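Local coordinates for protein KLLA0E03807p (Kluyveromyces lactis, PDB 3SQI) that probably binds centromeric DNA through this N-terminal DNA-binding domain of an Ndc10 protein, a platform for inner kinetochore assembly in budding yeast, at residues Tyr207-Tyr217 and His359-Leu367. Sequence-based numbering, arbitrary orientation.
Sequences YLRFHGVKKYY and HDIFLDPSL
Asp364, in the loop after helix 332-355, meets Tyr207 in the last turn of helix 198-210 and Lys214 in the beta hairpin that follows, where a classic beta bulge sets Tyr216 and Tyr217 opposite Val213. The contact is a worked example of one buried carboxylate tying two distant parts of a chain together.

Polar bonds come first. Asp364 OD1 accepts the backbone N-H of Lys214 nearly in line with its C-O bond (N to OD1 2.7 Å, N-H...O angle 159°). The other oxygen, OD2, takes the hydroxyl OH of Tyr207 at 2.9 Å, with ring and carboxylate planes 81° apart; the position of that hydroxyl is somewhat uncertain. Ser366 OG adds a weak bond to OD2 from within the same loop. An alanine in place of Asp364 would probably leave the Lys214 N-H without its acceptor, and the Tyr207 hydroxyl without its probable one, so that the hairpin could shift against the loop.

Apolar packing runs along both flanks. A first torsion of -173° swings the Tyr207 ring away from its own N and across Ile361, CD2 lying 3.8 Å from Ile361 CG1, and on to the CD2 methyl of Leu367. Leu208 and Val204 of the same helix also touch Ile361. On the hairpin side, Leu363 CB sits over one face of the Tyr216 ring, its CD2 3.7 Å from Tyr216 CE1, and Val213 CG1 rests near Leu363 CB. Asp360 OD2 is hydrogen-bonded to the backbone N of Cys133 and approaches Tyr217 loosely. On the exposed side the extended Lys214 chain crosses the proline ring at about a right angle, its CB 3.6 Å from Pro365 CD.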
ATOM      1  N   TYR A 207      12.887  -6.744  11.622  1.00 77.95           N
ATOM      2  CA  TYR A 207      14.189  -6.945  12.236  1.00 78.07           C
ATOM      3  C   TYR A 207      13.982  -7.166  13.727  1.00 79.24           C
ATOM      4  O   TYR A 207      14.474  -8.139  14.296  1.00 85.72           O
ATOM      5  CB  TYR A 207      15.094  -5.741  11.997  1.00 82.91           C
ATOM      6  CG  TYR A 207      16.520  -5.947  12.458  1.00 96.96           C
ATOM      7  CD1 TYR A 207      17.415  -6.696  11.703  1.00 98.49           C
ATOM      8  CD2 TYR A 207      16.974  -5.388  13.648  1.00101.04           C
ATOM      9  CE1 TYR A 207      18.721  -6.884  12.122  1.00 93.20           C
ATOM     10  CE2 TYR A 207      18.280  -5.571  14.072  1.00 95.86           C
ATOM     11  CZ  TYR A 207      19.147  -6.317  13.305  1.00 88.40           C
ATOM     12  OH  TYR A 207      20.443  -6.497  13.726  1.00109.24           O
ATOM     13  N   LEU A 208      13.234  -6.266  14.356  1.00 81.04           N
ATOM     14  CA  LEU A 208      12.941  -6.389  15.779  1.00 76.44           C
ATOM     15  C   LEU A 208      12.249  -7.711  16.112  1.00 75.39           C
ATOM     16  O   LEU A 208      12.542  -8.347  17.123  1.00 90.49           O
ATOM     17  CB  LEU A 208      12.075  -5.215  16.242  1.00 74.10           C
ATOM     18  CG  LEU A 208      12.703  -3.827  16.104  1.00 76.10           C
ATOM     19  CD1 LEU A 208      11.825  -2.787  16.770  1.00 75.01           C
ATOM     20  CD2 LEU A 208      14.088  -3.804  16.717  1.00 66.94           C
ATOM     21  N   ARG A 209      11.325  -8.111  15.250  1.00 73.30           N
ATOM     22  CA  ARG A 209      10.497  -9.287  15.478  1.00 80.20           C
ATOM     23  C   ARG A 209      11.332 -10.551  15.382  1.00 81.81           C
ATOM     24  O   ARG A 209      11.206 -11.464  16.198  1.00 86.82           O
ATOM     25  CB  ARG A 209       9.371  -9.325  14.439  1.00 82.25           C
ATOM     26  CG  ARG A 209       8.456 -10.546  14.504  1.00 83.41           C
ATOM     27  CD  ARG A 209       7.276 -10.364  13.548  1.00 86.63           C
ATOM     28  NE  ARG A 209       6.478 -11.576  13.372  1.00 89.66           N
ATOM     29  CZ  ARG A 209       5.521 -11.710  12.456  1.00 80.68           C
ATOM     30  NH1 ARG A 209       5.244 -10.708  11.628  1.00 67.25           N
ATOM     31  NH2 ARG A 209       4.845 -12.850  12.363  1.00 77.62           N
ATOM     32  N   PHE A 210      12.209 -10.583  14.390  1.00 80.74           N
ATOM     33  CA  PHE A 210      12.903 -11.810  14.038  1.00 87.98           C
ATOM     34  C   PHE A 210      14.328 -11.919  14.573  1.00 84.36           C
ATOM     35  O   PHE A 210      14.641 -12.835  15.331  1.00 74.82           O
ATOM     36  CB  PHE A 210      12.859 -12.007  12.533  1.00 89.12           C
ATOM     37  CG  PHE A 210      11.517 -12.417  12.038  1.00 89.84           C
ATOM     38  CD1 PHE A 210      11.007 -13.659  12.371  1.00 91.24           C
ATOM     39  CD2 PHE A 210      10.755 -11.565  11.260  1.00100.37           C
ATOM     40  CE1 PHE A 210       9.767 -14.054  11.928  1.00102.21           C
ATOM     41  CE2 PHE A 210       9.507 -11.951  10.813  1.00106.08           C
ATOM     42  CZ  PHE A 210       9.012 -13.199  11.147  1.00106.80           C
ATOM     43  N   HIS A 211      15.195 -11.009  14.147  1.00108.39           N
ATOM     44  CA  HIS A 211      16.527 -10.918  14.719  1.00115.39           C
ATOM     45  C   HIS A 211      16.427 -10.624  16.219  1.00109.73           C
ATOM     46  O   HIS A 211      17.144 -11.211  17.033  1.00113.48           O
ATOM     47  CB  HIS A 211      17.330  -9.828  14.005  1.00116.57           C
ATOM     48  CG  HIS A 211      18.693  -9.603  14.580  1.00121.58           C
ATOM     49  ND1 HIS A 211      19.805  -9.392  13.795  1.00127.61           N
ATOM     50  CD2 HIS A 211      19.124  -9.547  15.863  1.00124.48           C
ATOM     51  CE1 HIS A 211      20.863  -9.221  14.568  1.00131.97           C
ATOM     52  NE2 HIS A 211      20.476  -9.308  15.828  1.00136.39           N
ATOM     53  N   GLY A 212      15.522  -9.723  16.580  1.00 95.01           N
ATOM     54  CA  GLY A 212      15.409  -9.277  17.955  1.00 97.23           C
ATOM     55  C   GLY A 212      16.553  -8.340  18.265  1.00106.76           C
ATOM     56  O   GLY A 212      17.328  -7.994  17.378  1.00111.74           O
ATOM     57  N   VAL A 213      16.660  -7.914  19.517  1.00118.72           N
ATOM     58  CA  VAL A 213      17.820  -7.139  19.938  1.00123.86           C
ATOM     59  C   VAL A 213      18.570  -7.873  21.042  1.00126.08           C
ATOM     60  O   VAL A 213      18.029  -8.127  22.121  1.00117.75           O
ATOM     61  CB  VAL A 213      17.438  -5.722  20.397  1.00116.55           C
ATOM     62  CG1 VAL A 213      18.688  -4.931  20.770  1.00104.65           C
ATOM     63  CG2 VAL A 213      16.656  -5.006  19.302  1.00 97.49           C
ATOM     64  N   LYS A 214      19.821  -8.211  20.754  1.00139.62           N
ATOM     65  CA  LYS A 214      20.642  -9.005  21.657  1.00150.90           C
ATOM     66  C   LYS A 214      20.678  -8.416  23.065  1.00152.81           C
ATOM     67  O   LYS A 214      20.952  -7.229  23.244  1.00145.82           O
ATOM     68  CB  LYS A 214      22.060  -9.122  21.089  1.00155.17           C
ATOM     69  CG  LYS A 214      22.990 -10.016  21.886  1.00165.54           C
ATOM     70  CD  LYS A 214      24.334 -10.200  21.189  1.00171.90           C
ATOM     71  CE  LYS A 214      25.237 -11.147  21.975  1.00175.00           C
ATOM     72  NZ  LYS A 214      26.517 -11.435  21.262  1.00171.82           N
ATOM     73  N   LYS A 215      20.391  -9.258  24.055  1.00165.20           N
ATOM     74  CA  LYS A 215      20.401  -8.870  25.469  1.00176.66           C
ATOM     75  C   LYS A 215      19.185  -8.055  25.925  1.00178.60           C
ATOM     76  O   LYS A 215      19.032  -7.774  27.113  1.00190.19           O
ATOM     77  CB  LYS A 215      21.695  -8.139  25.844  1.00183.48           C
ATOM     78  CG  LYS A 215      22.824  -9.057  26.280  1.00187.12           C
ATOM     79  CD  LYS A 215      23.708  -9.468  25.119  1.00186.52           C
ATOM     80  CE  LYS A 215      24.737 -10.492  25.568  1.00193.30           C
ATOM     81  NZ  LYS A 215      25.943 -10.510  24.696  1.00198.30           N
ATOM     82  N   TYR A 216      18.324  -7.678  24.988  1.00171.32           N
ATOM     83  CA  TYR A 216      17.130  -6.917  25.336  1.00168.78           C
ATOM     84  C   TYR A 216      15.872  -7.707  25.021  1.00165.79           C
ATOM     85  O   TYR A 216      15.144  -8.127  25.920  1.00166.98           O
ATOM     86  CB  TYR A 216      17.092  -5.591  24.575  1.00166.45           C
ATOM     87  CG  TYR A 216      18.222  -4.646  24.895  1.00169.29           C
ATOM     88  CD1 TYR A 216      17.984  -3.445  25.551  1.00170.55           C
ATOM     89  CD2 TYR A 216      19.527  -4.950  24.534  1.00170.22           C
ATOM     90  CE1 TYR A 216      19.016  -2.576  25.840  1.00177.29           C
ATOM     91  CE2 TYR A 216      20.564  -4.091  24.820  1.00174.92           C
ATOM     92  CZ  TYR A 216      20.306  -2.905  25.474  1.00181.59           C
ATOM     93  OH  TYR A 216      21.343  -2.048  25.759  1.00188.50           O
ATOM     94  N   TYR A 217      15.627  -7.904  23.730  1.00161.24           N
ATOM     95  CA  TYR A 217      14.397  -8.525  23.266  1.00152.01           C
ATOM     96  C   TYR A 217      14.701  -9.713  22.373  1.00137.32           C
ATOM     97  O   TYR A 217      15.337  -9.573  21.330  1.00127.74           O
ATOM     98  CB  TYR A 217      13.557  -7.498  22.510  1.00157.21           C
ATOM     99  CG  TYR A 217      13.636  -6.127  23.136  1.00173.50           C
ATOM    100  CD1 TYR A 217      12.899  -5.820  24.272  1.00188.30           C
ATOM    101  CD2 TYR A 217      14.463  -5.146  22.606  1.00176.40           C
ATOM    102  CE1 TYR A 217      12.973  -4.571  24.858  1.00195.81           C
ATOM    103  CE2 TYR A 217      14.547  -3.893  23.186  1.00185.48           C
ATOM    104  CZ  TYR A 217      13.799  -3.610  24.312  1.00195.89           C
ATOM    105  OH  TYR A 217      13.872  -2.364  24.893  1.00200.86           O
ATOM    106  N   HIS A 359      16.636   5.072  18.985  1.00 89.75           N
ATOM    107  CA  HIS A 359      15.701   4.008  18.636  1.00 90.38           C
ATOM    108  C   HIS A 359      16.229   2.618  19.012  1.00 87.63           C
ATOM    109  O   HIS A 359      17.422   2.348  18.890  1.00 97.00           O
ATOM    110  CB  HIS A 359      15.363   4.073  17.147  1.00 92.06           C
ATOM    111  CG  HIS A 359      14.154   3.280  16.765  1.00 99.62           C
ATOM    112  ND1 HIS A 359      14.102   1.906  16.864  1.00105.37           N
ATOM    113  CD2 HIS A 359      12.954   3.666  16.274  1.00 94.55           C
ATOM    114  CE1 HIS A 359      12.921   1.481  16.453  1.00 93.98           C
ATOM    115  NE2 HIS A 359      12.204   2.529  16.093  1.00 91.95           N
ATOM    116  N   ASP A 360      15.329   1.746  19.461  1.00 90.33           N
ATOM    117  CA  ASP A 360      15.687   0.399  19.902  1.00 97.25           C
ATOM    118  C   ASP A 360      16.572  -0.324  18.900  1.00100.97           C
ATOM    119  O   ASP A 360      17.500  -1.042  19.277  1.00117.70           O
ATOM    120  CB  ASP A 360      14.435  -0.453  20.140  1.00109.17           C
ATOM    121  CG  ASP A 360      13.636  -0.015  21.355  1.00115.13           C
ATOM    122  OD1 ASP A 360      14.119   0.850  22.124  1.00113.37           O
ATOM    123  OD2 ASP A 360      12.522  -0.557  21.542  1.00116.24           O
ATOM    124  N   ILE A 361      16.274  -0.148  17.620  1.00 96.19           N
ATOM    125  CA  ILE A 361      17.003  -0.856  16.575  1.00112.01           C
ATOM    126  C   ILE A 361      18.518  -0.665  16.706  1.00102.63           C
ATOM    127  O   ILE A 361      19.291  -1.601  16.500  1.00109.68           O
ATOM    128  CB  ILE A 361      16.528  -0.440  15.157  1.00 82.68           C
ATOM    129  CG1 ILE A 361      16.695  -1.599  14.178  1.00 90.14           C
ATOM    130  CG2 ILE A 361      17.259   0.812  14.674  1.00 68.19           C
ATOM    131  CD1 ILE A 361      16.473  -1.207  12.740  1.00 88.30           C
ATOM    132  N   PHE A 362      18.930   0.543  17.076  1.00 88.51           N
ATOM    133  CA  PHE A 362      20.342   0.891  17.126  1.00 97.00           C
ATOM    134  C   PHE A 362      21.053   0.283  18.324  1.00103.73           C
ATOM    135  O   PHE A 362      22.270   0.393  18.455  1.00107.03           O
ATOM    136  CB  PHE A 362      20.513   2.409  17.112  1.00 93.44           C
ATOM    137  CG  PHE A 362      19.957   3.055  15.882  1.00 92.00           C
ATOM    138  CD1 PHE A 362      20.541   2.832  14.650  1.00 81.90           C
ATOM    139  CD2 PHE A 362      18.846   3.873  15.955  1.00 93.09           C
ATOM    140  CE1 PHE A 362      20.033   3.416  13.513  1.00 90.05           C
ATOM    141  CE2 PHE A 362      18.334   4.465  14.815  1.00 88.07           C
ATOM    142  CZ  PHE A 362      18.927   4.232  13.594  1.00 89.08           C
ATOM    143  N   LEU A 363      20.288  -0.359  19.198  1.00114.45           N
ATOM    144  CA  LEU A 363      20.859  -0.938  20.406  1.00118.37           C
ATOM    145  C   LEU A 363      21.467  -2.315  20.165  1.00125.72           C
ATOM    146  O   LEU A 363      22.112  -2.875  21.048  1.00123.94           O
ATOM    147  CB  LEU A 363      19.821  -0.991  21.527  1.00107.49           C
ATOM    148  CG  LEU A 363      19.723   0.308  22.326  1.00107.94           C
ATOM    149  CD1 LEU A 363      19.396   1.480  21.406  1.00107.38           C
ATOM    150  CD2 LEU A 363      18.701   0.186  23.447  1.00108.71           C
ATOM    151  N   ASP A 364      21.270  -2.861  18.972  1.00130.72           N
ATOM    152  CA  ASP A 364      21.852  -4.158  18.661  1.00130.24           C
ATOM    153  C   ASP A 364      23.360  -4.031  18.454  1.00124.87           C
ATOM    154  O   ASP A 364      23.833  -3.083  17.825  1.00126.36           O
ATOM    155  CB  ASP A 364      21.183  -4.781  17.435  1.00125.98           C
ATOM    156  CG  ASP A 364      21.075  -6.293  17.536  1.00140.87           C
ATOM    157  OD1 ASP A 364      20.900  -6.809  18.661  1.00143.88           O
ATOM    158  OD2 ASP A 364      21.167  -6.966  16.490  1.00150.09           O
ATOM    159  N   PRO A 365      24.123  -4.984  19.002  1.00125.02           N
ATOM    160  CA  PRO A 365      25.583  -4.988  18.863  1.00128.99           C
ATOM    161  C   PRO A 365      25.973  -5.119  17.397  1.00127.14           C
ATOM    162  O   PRO A 365      27.031  -4.645  16.981  1.00130.29           O
ATOM    163  CB  PRO A 365      26.005  -6.240  19.636  1.00120.17           C
ATOM    164  CG  PRO A 365      24.860  -6.533  20.555  1.00114.51           C
ATOM    165  CD  PRO A 365      23.639  -6.118  19.802  1.00121.52           C
ATOM    166  N   SER A 366      25.111  -5.767  16.624  1.00120.55           N
ATOM    167  CA  SER A 366      25.313  -5.899  15.190  1.00126.48           C
ATOM    168  C   SER A 366      25.458  -4.524  14.548  1.00122.09           C
ATOM    169  O   SER A 366      26.444  -4.256  13.855  1.00106.83           O
ATOM    170  CB  SER A 366      24.144  -6.662  14.561  1.00135.30           C
ATOM    171  OG  SER A 366      23.993  -7.938  15.167  1.00139.29           O
ATOM    172  N   LEU A 367      24.474  -3.658  14.787  1.00114.27           N
ATOM    173  CA  LEU A 367      24.515  -2.279  14.303  1.00101.73           C
ATOM    174  C   LEU A 367      25.646  -1.466  14.937  1.00112.75           C
ATOM    175  O   LEU A 367      25.914  -0.336  14.525  1.00108.14           O
ATOM    176  CB  LEU A 367      23.181  -1.572  14.556  1.00 87.50           C
ATOM    177  CG  LEU A 367      22.075  -1.680  13.497  1.00 88.91           C
ATOM    178  CD1 LEU A 367      22.607  -1.320  12.111  1.00 86.06           C
ATOM    179  CD2 LEU A 367      21.429  -3.063  13.492  1.00 88.88           C
TER